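PDB 5EPE: SAM-dependent methyltransferase from Thiobacillus denitrificans, which binds S-adenosyl-L-homocysteine in a Rossmann-like fold and probably transfers methyl groups from S-adenosylmethionine to a substrate that is not identified. Local coordinates for residues S12-H17 with E196-L201; K145-E150 with N159-F164; D190-Y195 with E228-N233. One frame throughout, in Å; residues are numbered along the deposited sequence.

Contact 1. Residues S12-H17 with E196-L201. With SAH (S-adenosyl-L-homocysteine), chain B.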
loop_
_atom_site.group_PDB
_atom_site.type_symbol
_atom_site.label_atom_id
_atom_site.label_comp_id
_atom_site.label_asym_id
_atom_site.label_seq_id
_atom_site.Cartn_x
_atom_site.Cartn_y
_atom_site.Cartn_z
ATOM N N SER A 12 15.418 28.106 -32.057
ATOM C CA SER A 12 16.276 28.654 -33.140
ATOM C C SER A 12 17.705 28.065 -33.102
ATOM O O SER A 12 18.409 28.088 -34.111
ATOM C CB SER A 12 16.384 30.186 -33.083
ATOM O OG SER A 12 16.883 30.626 -31.813
ATOM N N ALA A 13 18.145 27.595 -31.939
ATOM C CA ALA A 13 19.483 27.073 -31.799
ATOM C C ALA A 13 19.480 25.555 -31.711
ATOM O O ALA A 13 20.492 24.981 -31.342
ATOM C CB ALA A 13 20.118 27.664 -30.547
ATOM N N HIS A 14 18.358 24.885 -31.955
ATOM C CA HIS A 14 18.330 23.407 -31.931
ATOM C C HIS A 14 18.701 22.851 -33.324
ATOM O O HIS A 14 18.157 23.348 -34.305
ATOM C CB HIS A 14 16.924 22.930 -31.659
ATOM C CG HIS A 14 16.545 22.911 -30.217
ATOM N ND1 HIS A 14 16.649 24.024 -29.397
ATOM C CD2 HIS A 14 16.098 21.897 -29.438
ATOM C CE1 HIS A 14 16.231 23.692 -28.181
ATOM N NE2 HIS A 14 15.943 22.402 -28.167
ATOM N N ARG A 15 19.584 21.853 -33.395
ATOM C CA ARG A 15 19.743 21.059 -34.623
ATOM C C ARG A 15 18.674 19.972 -34.687
ATOM O O ARG A 15 18.159 19.709 -35.736
ATOM C CB ARG A 15 21.125 20.437 -34.716
ATOM C CG ARG A 15 22.220 21.477 -35.001
ATOM C CD ARG A 15 23.562 20.759 -35.068
ATOM N NE ARG A 15 24.627 21.731 -35.295
ATOM C CZ ARG A 15 25.899 21.547 -34.979
ATOM N NH1 ARG A 15 26.320 20.414 -34.449
ATOM N NH2 ARG A 15 26.767 22.500 -35.229
ATOM N N ILE A 16 18.321 19.408 -33.543
ATOM C CA ILE A 16 17.345 18.333 -33.439
ATOM C C ILE A 16 16.160 18.842 -32.603
ATOM O O ILE A 16 16.340 19.227 -31.470
ATOM C CB ILE A 16 17.974 17.079 -32.785
ATOM C CG1 ILE A 16 19.217 16.628 -33.577
ATOM C CG2 ILE A 16 16.927 15.974 -32.645
ATOM C CD1 ILE A 16 20.137 15.637 -32.881
ATOM N N HIS A 17 14.975 18.901 -33.204
ATOM C CA HIS A 17 13.800 19.413 -32.602
ATOM C C HIS A 17 12.973 18.294 -31.946
ATOM O O HIS A 17 11.759 18.211 -32.137
ATOM C CB HIS A 17 12.959 20.161 -33.662
ATOM C CG HIS A 17 13.688 21.294 -34.315
ATOM N ND1 HIS A 17 13.751 22.541 -33.753
ATOM C CD2 HIS A 17 14.441 21.347 -35.438
ATOM C CE1 HIS A 17 14.498 23.335 -34.526
ATOM N NE2 HIS A 17 14.930 22.631 -35.555
ATOM N N GLU A 196 14.923 19.948 -23.978
ATOM C CA GLU A 196 14.234 20.914 -23.157
ATOM C C GLU A 196 15.149 21.988 -22.615
ATOM O O GLU A 196 14.849 23.184 -22.738
ATOM C CB GLU A 196 13.466 20.230 -22.021
ATOM C CG GLU A 196 12.321 19.362 -22.552
ATOM C CD GLU A 196 11.148 20.132 -23.179
ATOM O OE1 GLU A 196 11.136 21.394 -23.222
ATOM O OE2 GLU A 196 10.215 19.430 -23.640
ATOM N N ALA A 197 16.273 21.590 -22.030
ATOM C CA ALA A 197 17.157 22.559 -21.392
ATOM C C ALA A 197 17.780 23.557 -22.308
ATOM O O ALA A 197 18.019 24.733 -21.925
ATOM C CB ALA A 197 18.201 21.880 -20.536
ATOM N N ALA A 198 18.042 23.134 -23.530
ATOM C CA ALA A 198 18.598 24.055 -24.518
ATOM C C ALA A 198 17.654 25.181 -24.816
ATOM O O ALA A 198 18.101 26.255 -25.215
ATOM C CB ALA A 198 18.947 23.310 -25.830
ATOM N N LYS A 199 16.342 24.948 -24.682
ATOM C CA LYS A 199 15.376 26.024 -24.900
ATOM C C LYS A 199 15.544 27.136 -23.887
ATOM O O LYS A 199 15.318 28.290 -24.204
ATOM C CB LYS A 199 13.950 25.512 -24.799
ATOM C CG LYS A 199 13.574 24.439 -25.809
ATOM C CD LYS A 199 12.159 23.945 -25.510
ATOM C CE LYS A 199 11.769 22.798 -26.417
ATOM N NZ LYS A 199 10.395 22.393 -25.999
ATOM N N TRP A 200 15.987 26.799 -22.667
ATOM C CA TRP A 200 16.053 27.800 -21.620
ATOM C C TRP A 200 17.151 28.826 -21.913
ATOM O O TRP A 200 16.923 30.022 -21.766
ATOM C CB TRP A 200 16.245 27.157 -20.231
ATOM C CG TRP A 200 15.333 26.002 -19.975
ATOM C CD1 TRP A 200 14.085 25.789 -20.474
ATOM C CD2 TRP A 200 15.618 24.909 -19.115
ATOM N NE1 TRP A 200 13.591 24.584 -20.030
ATOM C CE2 TRP A 200 14.520 24.020 -19.191
ATOM C CE3 TRP A 200 16.704 24.590 -18.298
ATOM C CZ2 TRP A 200 14.481 22.843 -18.495
ATOM C CZ3 TRP A 200 16.657 23.412 -17.575
ATOM C CH2 TRP A 200 15.544 22.559 -17.683
ATOM N N LEU A 201 18.313 28.367 -22.363
ATOM C CA LEU A 201 19.404 29.295 -22.683
ATOM C C LEU A 201 19.008 30.179 -23.873
ATOM O O LEU A 201 19.226 31.377 -23.874
ATOM C CB LEU A 201 20.686 28.500 -22.973
ATOM C CG LEU A 201 21.920 29.351 -23.303
ATOM C CD1 LEU A 201 22.210 30.314 -22.182
ATOM C CD2 LEU A 201 23.143 28.494 -23.632
HETATM N N SAH B . 11.816 15.856 -37.530
HETATM C CA SAH B . 12.465 17.138 -37.059
HETATM C CB SAH B . 11.411 18.136 -36.621
HETATM C CG SAH B . 10.462 17.724 -35.481
HETATM S SD SAH B . 9.552 19.086 -34.798
HETATM C C SAH B . 13.468 16.916 -35.949
HETATM O O SAH B . 13.400 15.880 -35.260
HETATM O OXT SAH B . 14.361 17.752 -35.699
HETATM C "C5'" SAH B . 8.031 19.214 -35.784
HETATM C "C4'" SAH B . 8.324 19.847 -37.146
HETATM O "O4'" SAH B . 7.153 19.788 -37.973
HETATM C "C3'" SAH B . 8.751 21.325 -37.083
HETATM O "O3'" SAH B . 10.018 21.450 -37.755
HETATM C "C2'" SAH B . 7.655 22.096 -37.825
HETATM O "O2'" SAH B . 8.165 23.160 -38.616
HETATM C "C1'" SAH B . 7.117 21.021 -38.728
HETATM N N9 SAH B . 5.744 21.124 -39.249
HETATM C C8 SAH B . 4.615 21.438 -38.544
HETATM N N7 SAH B . 3.548 21.359 -39.309
HETATM C C5 SAH B . 4.027 20.971 -40.564
HETATM C C6 SAH B . 3.393 20.734 -41.813
HETATM N N6 SAH B . 2.052 20.856 -41.945
HETATM N N1 SAH B . 4.139 20.348 -42.878
HETATM C C2 SAH B . 5.480 20.235 -42.718
HETATM N N3 SAH B . 6.179 20.460 -41.587
HETATM C C4 SAH B . 5.383 20.820 -40.528
#

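Contact 2. Residues K145-E150 with N159-F164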
loop_
_atom_site.group_PDB
_atom_site.type_symbol
_atom_site.label_atom_id
_atom_site.label_comp_id
_atom_site.label_asym_id
_atom_site.label_seq_id
_atom_site.Cartn_x
_atom_site.Cartn_y
_atom_site.Cartn_z
ATOM N N LYS A 145 6.272 6.088 -17.703
ATOM C CA LYS A 145 5.419 5.474 -16.695
ATOM C C LYS A 145 4.146 6.207 -16.618
ATOM O O LYS A 145 4.027 7.318 -17.045
ATOM C CB LYS A 145 6.099 5.389 -15.323
ATOM C CG LYS A 145 6.419 6.671 -14.709
ATOM C CD LYS A 145 7.508 6.449 -13.642
ATOM C CE LYS A 145 7.618 7.670 -12.773
ATOM N NZ LYS A 145 8.914 7.653 -12.026
ATOM N N LEU A 146 3.180 5.573 -16.025
ATOM C CA LEU A 146 1.840 6.024 -16.088
ATOM C C LEU A 146 1.670 7.201 -15.139
ATOM O O LEU A 146 2.039 7.090 -13.996
ATOM C CB LEU A 146 0.910 4.859 -15.736
ATOM C CG LEU A 146 -0.479 4.955 -16.303
ATOM C CD1 LEU A 146 -0.472 4.915 -17.840
ATOM C CD2 LEU A 146 -1.283 3.800 -15.758
ATOM N N PRO A 147 1.183 8.342 -15.625
ATOM C CA PRO A 147 1.002 9.434 -14.683
ATOM C C PRO A 147 -0.079 9.052 -13.697
ATOM O O PRO A 147 -0.965 8.247 -14.009
ATOM C CB PRO A 147 0.565 10.632 -15.528
ATOM C CG PRO A 147 0.691 10.207 -16.938
ATOM C CD PRO A 147 0.854 8.709 -17.002
ATOM N N THR A 148 0.071 9.602 -12.504
ATOM C CA THR A 148 -0.780 9.332 -11.377
ATOM C C THR A 148 -2.041 10.192 -11.468
ATOM O O THR A 148 -3.071 9.839 -10.890
ATOM C CB THR A 148 0.062 9.599 -10.105
ATOM O OG1 THR A 148 0.880 10.784 -10.313
ATOM C CG2 THR A 148 1.008 8.379 -9.866
ATOM N N THR A 149 -1.964 11.301 -12.217
ATOM C CA THR A 149 -3.106 12.197 -12.454
ATOM C C THR A 149 -3.135 12.730 -13.894
ATOM O O THR A 149 -2.068 12.901 -14.507
ATOM C CB THR A 149 -3.067 13.465 -11.536
ATOM O OG1 THR A 149 -1.888 14.235 -11.831
ATOM C CG2 THR A 149 -3.072 13.104 -10.071
ATOM N N GLU A 150 -4.357 13.050 -14.367
ATOM C CA GLU A 150 -4.591 13.731 -15.663
ATOM C C GLU A 150 -3.781 15.065 -15.776
ATOM O O GLU A 150 -3.330 15.423 -16.879
ATOM C CB GLU A 150 -6.104 13.992 -15.942
ATOM C CG GLU A 150 -7.056 12.753 -15.969
ATOM C CD GLU A 150 -7.017 11.887 -17.272
ATOM O OE1 GLU A 150 -7.142 12.449 -18.379
ATOM O OE2 GLU A 150 -6.907 10.635 -17.215
ATOM N N ASN A 159 -4.028 15.884 -23.715
ATOM C CA ASN A 159 -5.276 16.289 -23.037
ATOM C C ASN A 159 -5.670 15.344 -21.899
ATOM O O ASN A 159 -6.216 15.769 -20.867
ATOM C CB ASN A 159 -6.478 16.293 -23.978
ATOM C CG ASN A 159 -6.279 17.134 -25.196
ATOM O OD1 ASN A 159 -6.488 16.663 -26.299
ATOM N ND2 ASN A 159 -5.911 18.375 -25.017
ATOM N N THR A 160 -5.481 14.050 -22.138
ATOM C CA THR A 160 -5.846 13.015 -21.184
ATOM C C THR A 160 -4.745 11.952 -21.141
ATOM O O THR A 160 -3.888 11.872 -22.051
ATOM C CB THR A 160 -7.192 12.334 -21.544
ATOM O OG1 THR A 160 -7.101 11.734 -22.842
ATOM C CG2 THR A 160 -8.278 13.338 -21.590
ATOM N N ILE A 161 -4.794 11.135 -20.093
ATOM C CA ILE A 161 -3.857 10.020 -19.990
ATOM C C ILE A 161 -4.006 9.084 -21.185
ATOM O O ILE A 161 -3.023 8.608 -21.667
ATOM C CB ILE A 161 -3.979 9.288 -18.643
ATOM C CG1 ILE A 161 -3.390 10.189 -17.565
ATOM C CG2 ILE A 161 -3.175 7.983 -18.599
ATOM C CD1 ILE A 161 -3.569 9.662 -16.150
ATOM N N SER A 162 -5.246 8.870 -21.655
ATOM C CA SER A 162 -5.488 7.978 -22.785
ATOM C C SER A 162 -4.867 8.440 -24.123
ATOM O O SER A 162 -4.876 7.648 -25.074
ATOM C CB SER A 162 -6.999 7.711 -22.929
ATOM O OG SER A 162 -7.731 8.903 -23.073
ATOM N N ASP A 163 -4.309 9.674 -24.205
ATOM C CA ASP A 163 -3.643 10.155 -25.434
ATOM C C ASP A 163 -2.406 9.350 -25.752
ATOM O O ASP A 163 -2.053 9.235 -26.915
ATOM C CB ASP A 163 -3.263 11.649 -25.400
ATOM C CG ASP A 163 -4.424 12.559 -25.728
ATOM O OD1 ASP A 163 -5.250 12.208 -26.579
ATOM O OD2 ASP A 163 -4.568 13.619 -25.095
ATOM N N PHE A 164 -1.750 8.793 -24.737
ATOM C CA PHE A 164 -0.519 8.001 -24.899
ATOM C C PHE A 164 -0.680 6.667 -24.217
ATOM O O PHE A 164 -1.614 6.475 -23.431
ATOM C CB PHE A 164 0.745 8.704 -24.338
ATOM C CG PHE A 164 0.993 10.088 -24.922
ATOM C CD1 PHE A 164 0.865 10.332 -26.280
ATOM C CD2 PHE A 164 1.342 11.137 -24.106
ATOM C CE1 PHE A 164 1.012 11.623 -26.829
ATOM C CE2 PHE A 164 1.531 12.435 -24.663
ATOM C CZ PHE A 164 1.336 12.657 -25.993
HETATM O O HOH W 1 -7.385 9.030 -19.522
#

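Contact 3. Residues D190-Y195 with E228-N233. With NA (sodium ion), chain C.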
loop_
_atom_site.group_PDB
_atom_site.type_symbol
_atom_site.label_atom_id
_atom_site.label_comp_id
_atom_site.label_asym_id
_atom_site.label_seq_id
_atom_site.Cartn_x
_atom_site.Cartn_y
_atom_site.Cartn_z
ATOM N N ASP A 190 18.504 11.852 -20.430
ATOM C CA ASP A 190 19.538 12.745 -20.906
ATOM C C ASP A 190 19.232 13.372 -22.239
ATOM O O ASP A 190 19.511 14.542 -22.465
ATOM C CB ASP A 190 20.893 12.065 -20.933
ATOM C CG ASP A 190 21.398 11.729 -19.504
ATOM O OD1 ASP A 190 21.227 12.493 -18.501
ATOM O OD2 ASP A 190 21.993 10.633 -19.376
ATOM N N SER A 191 18.581 12.623 -23.129
ATOM C CA SER A 191 18.213 13.184 -24.408
ATOM C C SER A 191 17.037 14.137 -24.299
ATOM O O SER A 191 17.015 15.157 -25.000
ATOM C CB SER A 191 18.112 12.087 -25.501
ATOM O OG SER A 191 17.053 11.296 -25.322
ATOM N N TRP A 192 16.107 13.865 -23.402
ATOM C CA TRP A 192 15.072 14.814 -23.082
ATOM C C TRP A 192 15.669 16.117 -22.524
ATOM O O TRP A 192 15.210 17.198 -22.877
ATOM C CB TRP A 192 14.081 14.243 -22.059
ATOM C CG TRP A 192 12.868 13.551 -22.639
ATOM C CD1 TRP A 192 12.608 12.229 -22.653
ATOM C CD2 TRP A 192 11.763 14.184 -23.268
ATOM N NE1 TRP A 192 11.416 11.971 -23.282
ATOM C CE2 TRP A 192 10.870 13.169 -23.662
ATOM C CE3 TRP A 192 11.447 15.515 -23.548
ATOM C CZ2 TRP A 192 9.672 13.452 -24.278
ATOM C CZ3 TRP A 192 10.267 15.786 -24.173
ATOM C CH2 TRP A 192 9.410 14.759 -24.570
ATOM N N ASP A 193 16.664 15.995 -21.661
ATOM C CA ASP A 193 17.336 17.188 -21.092
ATOM C C ASP A 193 17.901 18.055 -22.185
ATOM O O ASP A 193 17.766 19.286 -22.129
ATOM C CB ASP A 193 18.480 16.813 -20.141
ATOM C CG ASP A 193 18.025 16.237 -18.833
ATOM O OD1 ASP A 193 16.815 16.238 -18.485
ATOM O OD2 ASP A 193 18.866 15.609 -18.124
ATOM N N ARG A 194 18.548 17.415 -23.189
ATOM C CA ARG A 194 19.108 18.162 -24.335
ATOM C C ARG A 194 18.087 18.966 -25.097
ATOM O O ARG A 194 18.346 20.148 -25.417
ATOM C CB ARG A 194 19.875 17.298 -25.363
ATOM C CG ARG A 194 21.115 16.573 -24.855
ATOM C CD ARG A 194 22.285 17.493 -24.561
ATOM N NE ARG A 194 22.049 18.077 -23.234
ATOM C CZ ARG A 194 21.904 19.378 -22.949
ATOM N NH1 ARG A 194 21.610 19.717 -21.684
ATOM N NH2 ARG A 194 21.977 20.332 -23.892
ATOM N N TYR A 195 16.953 18.351 -25.396
ATOM C CA TYR A 195 15.878 19.012 -26.076
ATOM C C TYR A 195 15.250 20.188 -25.251
ATOM O O TYR A 195 15.084 21.303 -25.783
ATOM C CB TYR A 195 14.807 17.990 -26.487
ATOM C CG TYR A 195 13.588 18.607 -27.058
ATOM C CD1 TYR A 195 13.677 19.373 -28.221
ATOM C CD2 TYR A 195 12.373 18.495 -26.417
ATOM C CE1 TYR A 195 12.590 19.973 -28.750
ATOM C CE2 TYR A 195 11.272 19.106 -26.919
ATOM C CZ TYR A 195 11.401 19.846 -28.084
ATOM O OH TYR A 195 10.327 20.488 -28.580
ATOM N N GLU A 228 11.167 23.459 -13.579
ATOM C CA GLU A 228 10.423 22.674 -12.553
ATOM C C GLU A 228 9.320 21.896 -13.135
ATOM O O GLU A 228 9.156 20.744 -12.723
ATOM C CB GLU A 228 9.845 23.566 -11.443
ATOM C CG GLU A 228 10.900 24.041 -10.532
ATOM C CD GLU A 228 10.455 25.318 -9.838
ATOM O OE1 GLU A 228 11.084 26.338 -10.139
ATOM O OE2 GLU A 228 9.526 25.309 -8.969
ATOM N N ARG A 229 8.585 22.482 -14.079
ATOM C CA ARG A 229 7.529 21.770 -14.781
ATOM C C ARG A 229 8.099 20.522 -15.483
ATOM O O ARG A 229 7.530 19.422 -15.387
ATOM C CB ARG A 229 6.840 22.639 -15.869
ATOM C CG ARG A 229 5.615 21.951 -16.541
ATOM C CD ARG A 229 5.288 22.174 -18.055
ATOM N NE ARG A 229 6.436 21.997 -18.942
ATOM C CZ ARG A 229 6.957 20.827 -19.360
ATOM N NH1 ARG A 229 8.064 20.832 -20.128
ATOM N NH2 ARG A 229 6.396 19.647 -19.024
ATOM N N TYR A 230 9.154 20.739 -16.272
ATOM C CA TYR A 230 9.835 19.665 -16.995
ATOM C C TYR A 230 10.292 18.542 -16.027
ATOM O O TYR A 230 10.038 17.372 -16.265
ATOM C CB TYR A 230 11.034 20.243 -17.807
ATOM C CG TYR A 230 11.958 19.189 -18.257
ATOM C CD1 TYR A 230 11.568 18.299 -19.248
ATOM C CD2 TYR A 230 13.211 19.030 -17.667
ATOM C CE1 TYR A 230 12.383 17.265 -19.625
ATOM C CE2 TYR A 230 14.060 18.022 -18.066
ATOM C CZ TYR A 230 13.660 17.142 -19.072
ATOM O OH TYR A 230 14.452 16.084 -19.477
ATOM N N ALA A 231 10.975 18.902 -14.942
ATOM C CA ALA A 231 11.511 17.912 -14.013
ATOM C C ALA A 231 10.390 17.121 -13.285
ATOM O O ALA A 231 10.525 15.944 -13.052
ATOM C CB ALA A 231 12.415 18.585 -13.006
ATOM N N THR A 232 9.325 17.801 -12.911
ATOM C CA THR A 232 8.204 17.188 -12.208
ATOM C C THR A 232 7.385 16.255 -13.113
ATOM O O THR A 232 6.951 15.182 -12.683
ATOM C CB THR A 232 7.288 18.298 -11.605
ATOM O OG1 THR A 232 8.067 19.095 -10.707
ATOM C CG2 THR A 232 6.032 17.751 -10.871
ATOM N N ASN A 233 7.171 16.680 -14.356
ATOM C CA ASN A 233 6.226 16.017 -15.270
ATOM C C ASN A 233 6.983 15.239 -16.370
ATOM O O ASN A 233 7.157 14.040 -16.273
ATOM C CB ASN A 233 5.249 17.070 -15.812
ATOM C CG ASN A 233 4.467 17.735 -14.678
ATOM O OD1 ASN A 233 3.706 17.080 -14.016
ATOM N ND2 ASN A 233 4.750 18.957 -14.385
HETATM NA NA NA C . 21.586 8.272 -20.076
HETATM O O HOH W 2 19.638 9.015 -19.110
HETATM O O HOH W 3 20.744 6.121 -19.448
HETATM O O HOH W 4 22.812 6.731 -21.389
HETATM O O HOH W 5 23.063 9.491 -21.807
#

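Contact 1. Residues S12-H17 with E196-L201
His-14 touches Ala-198 and Lys-199 of helix 189-209 with its imidazole. This joins the loop after helix 5-11 to a helix outside the central sheet of a Rossmann-like class I methyltransferase fold. The loop runs on into the S-adenosyl-L-homocysteine pocket.

The direct contact is apolar. CE1 of His-14 lies 3.6 Å from CB of Ala-198. The same CE1 is 3.6 Å from CG of Lys-199, so one ring carbon sits against both neighbours. Both approach the ring obliquely. The Lys-199 chain crosses the histidine side chain at about a right angle, and its methylene CG does the touching, not its ammonium.

The polar interactions surround this packing. NE2 of His-14 is hydrogen-bonded to the carbonyl of Tyr-195, one turn before Lys-199, which fixes the rotation of the ring. The extended Lys-199 chain carries NZ back to Glu-196, where it forms a salt bridge of 3.0 Å to OE1 from above the carboxylate plane. Ala-198 O also accepts a hydrogen bond from Arg-33 of the second subunit.

Ligand binding lies three residues on from His-14. The His-17 ring stacks with Phe-71, and its ND1 and NE2 are hydrogen-bonded to Glu-11 and Ser-47. The backbone N of His-17 gives a nearly straight hydrogen bond, 2.8 Å and 164°, to OXT of the ligand carboxylate.

Contact 2. Residues K145-E150 with N159-F164
Two loops, 145-150 and 159-164, come closest where CA of Glu-150 is 5.7 Å from CA of Thr-160, and a short 3-10 turn follows at 161-163.

Glu-150 reaches across with its carboxylate. A turn about the CB-CG bond (chi2 -78°) folds the chain back, which brings the acid over the start of the 3-10 turn. OE1 of Glu-150 accepts a hydrogen bond of 3.2 Å from N of Ile-161, which arrives 47° out of the carboxylate plane. OE2 of Glu-150 takes a hydrogen from a water at 2.9 Å, and the same water accepts from N of Ser-162. The acid thus serves two successive backbone N-H groups, one directly and one through water. This grip may be soft, since Glu-150 is poorly ordered.

Ile-161 points into the other loop and makes most of the apolar contact. CD1 of Ile-161 lies 3.7 Å from the carbonyl O of Pro-147. CG1 of Ile-161 meets CG of Pro-147 at 4.1 Å, the two side chains running antiparallel as they pass. CG2 of Ile-161 comes to CD1 of Leu-146 at 4.2 Å, with the side chains crossing nearly at right angles.

Asp-163 holds the second loop from within. Its OD2 accepts from N of Asn-159, at 2.7 Å, and from N of Thr-160. Its OD1 forms a salt bridge to Arg-175 of the third subunit.

Thr-149 is the N-cap of helix 150-155. That helix lies between strand 134-143 and helix 167-177 of the Rossmann-like methyltransferase fold, and this contact brings its two flanking loops together beside other subunits.

Contact 3. Residues D190-Y195 with E228-N233
Helices 189-209 and 216-237 face each other here, with CA of Asp-193 and CA of Tyr-230 8.9 Å apart at the nearest point, a gap spanned by one long side chain. Segment 228-233 has a wider pi-type turn at 230-233.

Tyr-230 carries the contact. Its CG stands anti to the backbone N (chi1 165°), and the ring extends to the other helix. OH of Tyr-230 gives a hydrogen bond of 2.6 Å to OD1 of Asp-193, on the anti side and 24° out of the carboxylate plane. The carboxylate and ring planes are turned 75° apart, while OD1 lies at the ring edge. Beside this bond, OH of Tyr-230 also packs against CB of Trp-192 at 3.2 Å. A phenylalanine here would probably leave Asp-193 OD1 without its hydroxyl donor and loosen the link between the two helices.

At the start of segment 190-195, Asp-190 OD2 binds a sodium ion at 2.5 Å. Four waters share the ion with Asp-188 of the same chain and Asp-188 of the second subunit. Arg-194 forms a salt bridge to Glu-183 of that subunit.

All three touching residues are buried. Asp-193 OD1 also forms a salt bridge to Arg-235, so one buried oxygen takes both a hydroxyl and a guanidinium. Such a pair of donors would be expected to stabilise the aspartate as a carboxylate.

Contacts 1 and 3 adjoin on helix 189-209, with centres about 12 Å apart. They meet where Glu-196 packs on Tyr-230, and where His-14 reaches the backbone of Tyr-195. Both touch the second subunit. Along the chain their segments alternate: 12-17, 190-195, 196-201, then 228-233. The N-terminal ligand loop and helix 216-237 are thereby tied to the same helix. Contact 2 comes earlier than contact 3 and within the span of contact 1. Its centre is about 25 Å from that of contact 1 and 17 Å from that of contact 3, and it touches neither. The contacts thus lead from the ligand loop of contact 1, by way of two paired helices, toward a subunit interface at contact 2.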